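Local structure of glycosyl hydrolase, family 38 (Enterococcus faecalis, 5KBP) at residues E437-Y440 against H441-K444; A386-Q389 against L390-I394; L429-T433 against G434-D438; Q314-L317 against E318-E322. The protein probably hydrolyses alpha-mannosidic linkages in carbohydrates as a metal-binding glycoside hydrolase of family 38. All coordinates share one frame; numbering follows the deposited sequence.

Contact 1: E437-Y440 against H441-K444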
# COMPACT_ATOMS: atom_id res chain seq x y z
N GLU A 437 -21.49 -13.87 -25.11
CA GLU A 437 -22.45 -14.64 -24.33
C GLU A 437 -22.91 -15.88 -25.07
O GLU A 437 -23.23 -16.90 -24.44
CB GLU A 437 -23.66 -13.77 -23.94
CG GLU A 437 -24.41 -13.15 -25.11
CD GLU A 437 -25.71 -12.50 -24.68
OE1 GLU A 437 -26.37 -13.04 -23.77
OE2 GLU A 437 -26.07 -11.45 -25.25
N ASP A 438 -22.95 -15.83 -26.41
CA ASP A 438 -23.28 -17.03 -27.18
C ASP A 438 -22.20 -18.09 -27.02
O ASP A 438 -22.51 -19.27 -26.84
CB ASP A 438 -23.48 -16.67 -28.65
CG ASP A 438 -24.63 -15.70 -28.87
OD1 ASP A 438 -25.44 -15.53 -27.94
OD2 ASP A 438 -24.71 -15.11 -29.97
N LEU A 439 -20.93 -17.69 -27.09
CA LEU A 439 -19.84 -18.64 -26.89
C LEU A 439 -19.87 -19.22 -25.48
O LEU A 439 -19.56 -20.41 -25.29
CB LEU A 439 -18.50 -17.96 -27.15
CG LEU A 439 -18.36 -17.17 -28.46
CD1 LEU A 439 -17.01 -16.47 -28.53
CD2 LEU A 439 -18.58 -18.07 -29.66
N TYR A 440 -20.23 -18.40 -24.49
CA TYR A 440 -20.29 -18.87 -23.11
C TYR A 440 -21.31 -19.99 -22.96
O TYR A 440 -20.98 -21.08 -22.46
CB TYR A 440 -20.63 -17.69 -22.20
CG TYR A 440 -20.76 -18.02 -20.73
CD1 TYR A 440 -21.98 -18.40 -20.18
CD2 TYR A 440 -19.67 -17.92 -19.88
CE1 TYR A 440 -22.10 -18.70 -18.84
CE2 TYR A 440 -19.78 -18.21 -18.53
CZ TYR A 440 -21.00 -18.60 -18.02
OH TYR A 440 -21.12 -18.89 -16.68
N HIS A 441 -22.55 -19.75 -23.38
CA HIS A 441 -23.59 -20.76 -23.26
C HIS A 441 -23.41 -21.90 -24.25
O HIS A 441 -23.92 -23.00 -24.01
CB HIS A 441 -24.97 -20.12 -23.42
CG HIS A 441 -25.33 -19.18 -22.32
ND1 HIS A 441 -25.26 -17.81 -22.45
CD2 HIS A 441 -25.75 -19.41 -21.05
CE1 HIS A 441 -25.63 -17.24 -21.32
NE2 HIS A 441 -25.93 -18.18 -20.45
N GLU A 442 -22.71 -21.68 -25.36
CA GLU A 442 -22.40 -22.77 -26.27
C GLU A 442 -21.50 -23.81 -25.61
O GLU A 442 -21.74 -25.01 -25.72
CB GLU A 442 -21.74 -22.23 -27.55
CG GLU A 442 -21.25 -23.31 -28.50
CD GLU A 442 -20.62 -22.74 -29.75
OE1 GLU A 442 -21.05 -21.64 -30.18
OE2 GLU A 442 -19.70 -23.37 -30.30
N LEU A 443 -20.46 -23.35 -24.91
CA LEU A 443 -19.60 -24.27 -24.17
C LEU A 443 -20.32 -24.86 -22.97
O LEU A 443 -20.07 -26.02 -22.61
CB LEU A 443 -18.33 -23.55 -23.72
CG LEU A 443 -17.40 -23.03 -24.82
CD1 LEU A 443 -16.20 -22.31 -24.22
CD2 LEU A 443 -16.96 -24.16 -25.73
N LYS A 444 -21.21 -24.10 -22.34
CA LYS A 444 -21.94 -24.60 -21.18
C LYS A 444 -22.86 -25.75 -21.56
O LYS A 444 -23.05 -26.70 -20.79
CB LYS A 444 -22.73 -23.47 -20.53
CG LYS A 444 -23.08 -23.68 -19.06
CD LYS A 444 -22.06 -23.01 -18.16
CE LYS A 444 -22.53 -22.99 -16.71
NZ LYS A 444 -21.60 -22.22 -15.84
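His441 folds back along its helix onto the carbonyl of Glu437, and it can be followed outward from CB. CB itself lies 3.8 Å from Glu437 O. A chi1 of -67° puts CG beside the residue's own backbone N, and the ring's rotation about CB-CG then presents ND1 to the carbonyl. ND1 donates to Glu437 O at 3.0 Å from above the carbonyl plane. The ordinary helical bond, His441 N to Glu437 O at 3.1 Å, arrives from the opposite face of that plane and is nearly straight at 173°. One carbonyl oxygen is thus gripped twice by the same residue, which also fixes the rotation of the ring. CG, CD2, CE1 and NE2 all lie close to Tyr440 CD1, with His441 NE2 4.0 Å from it, because that carbon stands over the imidazole centre. The pair is T-shaped, the edge of the phenol toward the imidazole face, with ring planes 80° apart and centroids 5.2 Å apart. Tyr440 and Lys444 run side by side, and the long lysine chain brings NZ to within 3.5 Å of Tyr440 OH, a weak hydrogen bond. Polar ends suit this side because it meets the second subunit: Glu437 forms a salt bridge with Arg628 of that subunit, and Tyr440 OH bonds weakly to its Glu622. Leu439 and Leu443 instead pack on Leu429 of strand 416-430. The whole is an amphipathic helix, its leucines on the antiparallel sheet, with Glu437, Tyr440, His441 and Lys444 toward the second subunit.

Contact 2: A386-Q389 against L390-I394. With SO4 (sulfate ion), chain G.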
# COMPACT_ATOMS: atom_id res chain seq x y z
N ALA A 386 8.96 -18.13 -16.33
CA ALA A 386 9.81 -19.31 -16.40
C ALA A 386 9.00 -20.56 -16.73
O ALA A 386 9.47 -21.44 -17.47
CB ALA A 386 10.55 -19.50 -15.07
N THR A 387 7.78 -20.66 -16.20
CA THR A 387 6.94 -21.81 -16.46
C THR A 387 6.57 -21.90 -17.94
O THR A 387 6.64 -22.97 -18.55
CB THR A 387 5.68 -21.74 -15.59
OG1 THR A 387 5.98 -22.27 -14.29
CG2 THR A 387 4.55 -22.53 -16.20
N ARG A 388 6.19 -20.77 -18.54
CA ARG A 388 5.85 -20.77 -19.96
C ARG A 388 7.07 -21.08 -20.82
O ARG A 388 6.97 -21.80 -21.82
CB ARG A 388 5.25 -19.43 -20.37
CG ARG A 388 4.79 -19.38 -21.82
CD ARG A 388 4.54 -17.96 -22.30
NE ARG A 388 5.78 -17.18 -22.39
CZ ARG A 388 6.14 -16.26 -21.51
NH1 ARG A 388 7.28 -15.60 -21.67
NH2 ARG A 388 5.36 -15.99 -20.47
N GLN A 389 8.24 -20.56 -20.43
CA GLN A 389 9.45 -20.79 -21.21
C GLN A 389 9.89 -22.24 -21.16
O GLN A 389 10.37 -22.79 -22.16
CB GLN A 389 10.56 -19.86 -20.72
CG GLN A 389 10.34 -18.39 -21.06
CD GLN A 389 11.06 -17.45 -20.11
OE1 GLN A 389 11.72 -17.88 -19.17
NE2 GLN A 389 10.93 -16.15 -20.36
N LEU A 390 9.75 -22.89 -20.00
CA LEU A 390 10.11 -24.30 -19.89
C LEU A 390 9.15 -25.17 -20.68
O LEU A 390 9.58 -26.03 -21.47
CB LEU A 390 10.14 -24.72 -18.42
CG LEU A 390 11.33 -24.22 -17.59
CD1 LEU A 390 11.17 -24.61 -16.13
CD2 LEU A 390 12.63 -24.76 -18.16
N THR A 391 7.84 -24.97 -20.49
CA THR A 391 6.86 -25.81 -21.18
C THR A 391 6.89 -25.60 -22.69
O THR A 391 6.60 -26.54 -23.44
CB THR A 391 5.46 -25.52 -20.63
OG1 THR A 391 5.19 -24.11 -20.72
CG2 THR A 391 5.35 -25.97 -19.18
N GLU A 392 7.23 -24.40 -23.15
CA GLU A 392 7.36 -24.17 -24.58
C GLU A 392 8.54 -24.94 -25.18
O GLU A 392 8.56 -25.17 -26.39
CB GLU A 392 7.52 -22.68 -24.88
CG GLU A 392 6.53 -22.14 -25.90
CD GLU A 392 5.20 -21.77 -25.28
OE1 GLU A 392 5.04 -20.60 -24.86
OE2 GLU A 392 4.31 -22.65 -25.21
N ALA A 393 9.51 -25.33 -24.35
CA ALA A 393 10.68 -26.06 -24.81
C ALA A 393 10.56 -27.57 -24.63
O ALA A 393 11.44 -28.31 -25.08
CB ALA A 393 11.94 -25.57 -24.08
N ILE A 394 9.50 -28.05 -23.98
CA ILE A 394 9.32 -29.48 -23.75
C ILE A 394 8.73 -30.12 -25.00
O ILE A 394 7.76 -29.61 -25.58
CB ILE A 394 8.42 -29.72 -22.52
CG1 ILE A 394 9.12 -29.22 -21.25
CG2 ILE A 394 8.08 -31.19 -22.39
CD1 ILE A 394 8.32 -29.45 -19.99
S SO4 G . 9.78 -15.72 -24.34
O1 SO4 G . 9.21 -14.93 -25.42
O2 SO4 G . 8.85 -16.79 -23.97
O3 SO4 G . 11.04 -16.31 -24.77
O4 SO4 G . 10.02 -14.86 -23.18
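Arg388 and Glu392, one turn apart, meet in the late turns of helix 362-393, where two consecutive side chains also hold a sulfate. The backbone supplies regular i to i+4 hydrogen bonds, such as Leu390 N to Ala386 O at 2.9 Å; the one from Ala393 N to Gln389 O is weak. A side-chain hydroxyl adds to them. Thr391 has chi1 at 54°, which sets OG1 between its own N and carbonyl carbon and swings it back over the previous turn, 2.8 Å from Thr387 O and 3.1 Å from Arg388 O. Its one proton has two acceptors within reach, and either would satisfy a hydroxyl in a buried place. Charged and polar groups meet the anion: Arg388 NH1 donates to sulfate O2 at 3.0 Å and 162°, with the sulphur in the guanidinium plane at its edge. The amide of Gln389 closes on the same anion, NE2 to sulfate O4 at 3.2 Å, while Arg388 NH2 forms a salt bridge with Glu385. The sulfate probably comes from the crystallisation liquor. Apolar packing joins the helix to its neighbours: Leu390 rests on Phe409 and Leu815, Ala386 on Leu324 and Ala328 of helix 304-332. Glu392 lies against the aliphatic stem of the arginine, its OE1 3.3 Å from Arg388 CG but 4.3 Å from Arg388 NE, beyond a salt bridge.

Contact 3: L429-T433 against G434-D438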
# COMPACT_ATOMS: atom_id res chain seq x y z
N LEU A 429 -13.00 -20.73 -27.32
CA LEU A 429 -13.70 -19.97 -28.35
C LEU A 429 -13.27 -18.51 -28.28
O LEU A 429 -13.72 -17.77 -27.39
CB LEU A 429 -15.22 -20.08 -28.18
CG LEU A 429 -15.84 -21.48 -28.19
CD1 LEU A 429 -17.35 -21.39 -28.12
CD2 LEU A 429 -15.40 -22.27 -29.42
N PRO A 430 -12.39 -18.04 -29.17
CA PRO A 430 -11.97 -16.64 -29.12
C PRO A 430 -13.13 -15.70 -29.41
O PRO A 430 -14.14 -16.08 -30.01
CB PRO A 430 -10.90 -16.55 -30.22
CG PRO A 430 -10.46 -17.97 -30.45
CD PRO A 430 -11.67 -18.81 -30.20
N PHE A 431 -12.98 -14.45 -28.97
CA PHE A 431 -14.07 -13.49 -29.08
C PHE A 431 -14.39 -13.14 -30.53
O PHE A 431 -15.54 -12.83 -30.85
CB PHE A 431 -13.75 -12.22 -28.29
CG PHE A 431 -14.16 -12.28 -26.85
CD1 PHE A 431 -14.48 -13.50 -26.25
CD2 PHE A 431 -14.26 -11.13 -26.09
CE1 PHE A 431 -14.87 -13.55 -24.93
CE2 PHE A 431 -14.64 -11.18 -24.77
CZ PHE A 431 -14.95 -12.39 -24.19
N TYR A 432 -13.39 -13.20 -31.42
CA TYR A 432 -13.67 -12.88 -32.82
C TYR A 432 -14.52 -13.94 -33.51
O TYR A 432 -14.91 -13.73 -34.66
CB TYR A 432 -12.36 -12.67 -33.60
CG TYR A 432 -11.42 -13.86 -33.65
CD1 TYR A 432 -11.63 -14.91 -34.54
CD2 TYR A 432 -10.30 -13.93 -32.83
CE1 TYR A 432 -10.78 -15.99 -34.59
CE2 TYR A 432 -9.43 -15.00 -32.88
CZ TYR A 432 -9.68 -16.03 -33.76
OH TYR A 432 -8.82 -17.11 -33.82
N THR A 433 -14.82 -15.05 -32.83
CA THR A 433 -15.68 -16.06 -33.42
C THR A 433 -17.14 -15.61 -33.43
O THR A 433 -17.85 -15.81 -34.42
CB THR A 433 -15.54 -17.38 -32.66
OG1 THR A 433 -14.18 -17.83 -32.75
CG2 THR A 433 -16.46 -18.45 -33.24
N GLY A 434 -17.60 -15.00 -32.35
CA GLY A 434 -18.97 -14.54 -32.29
C GLY A 434 -19.24 -13.72 -31.06
O GLY A 434 -18.33 -13.13 -30.46
N LYS A 435 -20.52 -13.67 -30.68
CA LYS A 435 -20.93 -12.90 -29.51
C LYS A 435 -20.45 -13.60 -28.24
O LYS A 435 -20.60 -14.82 -28.12
CB LYS A 435 -22.45 -12.73 -29.50
CG LYS A 435 -22.98 -11.88 -28.36
CD LYS A 435 -24.39 -11.39 -28.65
CE LYS A 435 -24.41 -10.45 -29.84
NZ LYS A 435 -25.77 -9.90 -30.11
N PRO A 436 -19.88 -12.86 -27.28
CA PRO A 436 -19.28 -13.53 -26.12
C PRO A 436 -20.26 -14.35 -25.29
O PRO A 436 -19.90 -15.43 -24.81
CB PRO A 436 -18.70 -12.36 -25.31
CG PRO A 436 -18.47 -11.29 -26.32
CD PRO A 436 -19.60 -11.42 -27.30
N GLU A 437 -21.49 -13.87 -25.11
CA GLU A 437 -22.45 -14.64 -24.33
C GLU A 437 -22.91 -15.88 -25.07
O GLU A 437 -23.23 -16.90 -24.44
CB GLU A 437 -23.66 -13.77 -23.94
CG GLU A 437 -24.41 -13.15 -25.11
CD GLU A 437 -25.71 -12.50 -24.68
OE1 GLU A 437 -26.37 -13.04 -23.77
OE2 GLU A 437 -26.07 -11.45 -25.25
N ASP A 438 -22.95 -15.83 -26.41
CA ASP A 438 -23.28 -17.03 -27.18
C ASP A 438 -22.20 -18.09 -27.02
O ASP A 438 -22.51 -19.27 -26.84
CB ASP A 438 -23.48 -16.67 -28.65
CG ASP A 438 -24.63 -15.70 -28.87
OD1 ASP A 438 -25.44 -15.53 -27.94
OD2 ASP A 438 -24.71 -15.11 -29.97
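Phe431 and Gly434 are joined by a weak backbone hydrogen bond, Gly434 N to Phe431 O at 3.3 Å, which follows a firmer one from Thr433 N to Pro430 O at 3.1 Å and turns the chain from strand 416-430 toward helix 436-445. Gly434 then stretches out to phi/psi of -172°/-157°, an extreme conformation that a residue lacking CB takes with ease. Lys435 occupies the N-cap position, and Pro436 opens the helix; proline suits the first turn, where no backbone N-H is needed for a helical bond. Its ring comes down on one face of Phe431. CG stands over the middle of the phenyl ring, 4.1 Å from the centroid and 10° off the normal, as a CH-pi contact. Pro436 CB reaches toward the rim, 3.9 Å from Phe431 CZ. The two side chains cross at about a right angle. Phe431 also packs on Trp760 of the second subunit, and Pro436 on Val627 of that subunit. Dispersion and the weak attraction of proline C-H groups for the pi cloud make little directional demand, and they add to a turn that also rests on the Thr433 N to Pro430 O bond and one weak cross-bond.

Contact 4: Q314-L317 against E318-E322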
# COMPACT_ATOMS: atom_id res chain seq x y z
N GLN A 314 7.55 -15.66 0.79
CA GLN A 314 8.89 -16.22 0.86
C GLN A 314 8.98 -17.53 0.09
O GLN A 314 9.92 -17.75 -0.68
CB GLN A 314 9.31 -16.42 2.32
CG GLN A 314 9.69 -15.13 3.03
CD GLN A 314 9.85 -15.32 4.52
OE1 GLN A 314 10.65 -14.63 5.16
NE2 GLN A 314 9.09 -16.25 5.09
N ARG A 315 8.00 -18.42 0.27
CA ARG A 315 7.96 -19.65 -0.51
C ARG A 315 7.80 -19.36 -1.99
O ARG A 315 8.37 -20.07 -2.83
CB ARG A 315 6.83 -20.55 -0.02
CG ARG A 315 6.94 -20.96 1.44
CD ARG A 315 8.15 -21.84 1.67
NE ARG A 315 8.74 -21.63 2.98
CZ ARG A 315 9.72 -20.77 3.23
NH1 ARG A 315 10.20 -20.63 4.46
NH2 ARG A 315 10.23 -20.03 2.25
N GLN A 316 7.04 -18.32 -2.33
CA GLN A 316 6.84 -17.97 -3.73
C GLN A 316 8.14 -17.56 -4.41
O GLN A 316 8.34 -17.83 -5.60
CB GLN A 316 5.81 -16.84 -3.84
CG GLN A 316 5.53 -16.37 -5.26
CD GLN A 316 4.83 -17.41 -6.09
OE1 GLN A 316 3.94 -18.11 -5.61
NE2 GLN A 316 5.22 -17.53 -7.35
N LEU A 317 9.05 -16.92 -3.67
CA LEU A 317 10.32 -16.48 -4.23
C LEU A 317 11.40 -17.54 -4.11
O LEU A 317 12.06 -17.87 -5.10
CB LEU A 317 10.77 -15.18 -3.54
CG LEU A 317 9.93 -13.93 -3.79
CD1 LEU A 317 10.45 -12.76 -2.96
CD2 LEU A 317 9.93 -13.58 -5.27
N GLU A 318 11.59 -18.09 -2.91
CA GLU A 318 12.71 -19.01 -2.69
C GLU A 318 12.48 -20.36 -3.35
O GLU A 318 13.41 -20.94 -3.92
CB GLU A 318 12.94 -19.20 -1.19
CG GLU A 318 13.08 -17.91 -0.40
CD GLU A 318 12.86 -18.12 1.09
OE1 GLU A 318 12.73 -19.29 1.51
OE2 GLU A 318 12.82 -17.12 1.83
N ASN A 319 11.25 -20.87 -3.30
CA ASN A 319 10.97 -22.25 -3.65
C ASN A 319 10.11 -22.40 -4.90
O ASN A 319 9.82 -23.53 -5.30
CB ASN A 319 10.29 -22.95 -2.47
CG ASN A 319 11.05 -22.75 -1.17
OD1 ASN A 319 10.59 -22.05 -0.27
ND2 ASN A 319 12.22 -23.37 -1.07
N ILE A 320 9.69 -21.30 -5.53
CA ILE A 320 8.89 -21.38 -6.75
C ILE A 320 9.58 -20.60 -7.86
O ILE A 320 10.08 -21.18 -8.83
CB ILE A 320 7.46 -20.86 -6.52
CG1 ILE A 320 6.82 -21.55 -5.32
CG2 ILE A 320 6.62 -21.09 -7.77
CD1 ILE A 320 6.62 -23.03 -5.49
N ALA A 321 9.60 -19.27 -7.73
CA ALA A 321 10.05 -18.41 -8.82
C ALA A 321 11.52 -18.63 -9.15
O ALA A 321 11.88 -18.85 -10.31
CB ALA A 321 9.79 -16.94 -8.46
N GLU A 322 12.39 -18.58 -8.14
CA GLU A 322 13.82 -18.73 -8.39
C GLU A 322 14.19 -20.10 -8.95
O GLU A 322 14.96 -20.15 -9.93
CB GLU A 322 14.60 -18.41 -7.11
CG GLU A 322 14.65 -16.94 -6.76
CD GLU A 322 15.54 -16.64 -5.57
OE1 GLU A 322 15.98 -17.60 -4.91
OE2 GLU A 322 15.79 -15.45 -5.30
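Arg315 NH2 and Glu318 OE1 form a salt bridge of 2.7 Å, the carboxylate oxygen lying at the guanidinium edge and the two planes turned 47° apart. The same NH2 makes a weak hydrogen bond to Asn319 OD1 at 3.2 Å. The arginine doubles back to do this: chi1 near -60° sets CG beside its own N, and the chain then bends at chi2 (-66°) and again at chi3, running along Asn319, with CD 3.1 Å from Asn319 OD1. On the neighbouring flank Gln316 crosses Ile320, NE2 coming 3.8 Å from Ile320 CG2. Gln314 runs beside Glu318, and Gln314 CB lies 3.6 Å from Glu318 OE2.

A second shell holds these groups in place. Arg315 NE bonds to Gln800, so a second nitrogen of the guanidinium is also held. Glu318 OE2 is met by Ser99 OG, and Gln314 OE1 accepts from Ser99 N and Ser102 OG; long amide and carboxylate chains suit a buried helix face lined with such polar partners. Glu322 forms a salt bridge with Arg105 and a hydrogen bond with Trp344. The backbone beneath is not uniformly alpha-helical. Glu318 N still bonds to Gln314 O at 2.8 Å, but Ala321 N reaches five residues back to Gln316 O at 2.9 Å, and Glu322 N likewise to Leu317 O at 3.1 Å. This wider turn belongs to a pi-bulge within the long helix 304-332 of the alpha-mannosidase middle domain, packed against helices 337-348, 362-393 and 100-117.

Overall arrangement
The contacts fall into two pairs. Contacts 1 and 3 share Glu437 and Asp438, with centres 8 Å apart: the turn of contact 3 leads into the helix of contact 1, Leu439 CD1 lies 3.2 Å from Pro430 O, and both face the second subunit. Contacts 4 and 2 sit on neighbouring helices, their centres about 17 Å and nearest atoms about 5 Å apart. Contact 4 is the more central, about 12 Å from the chain's centre. All four lie away from Phe253 and Tyr256, which bind calcium in a structure of this protein, though none is modelled on this chain. Sulfates lie at contact 2 and about 5 Å from the Gln316 side chain of contact 4.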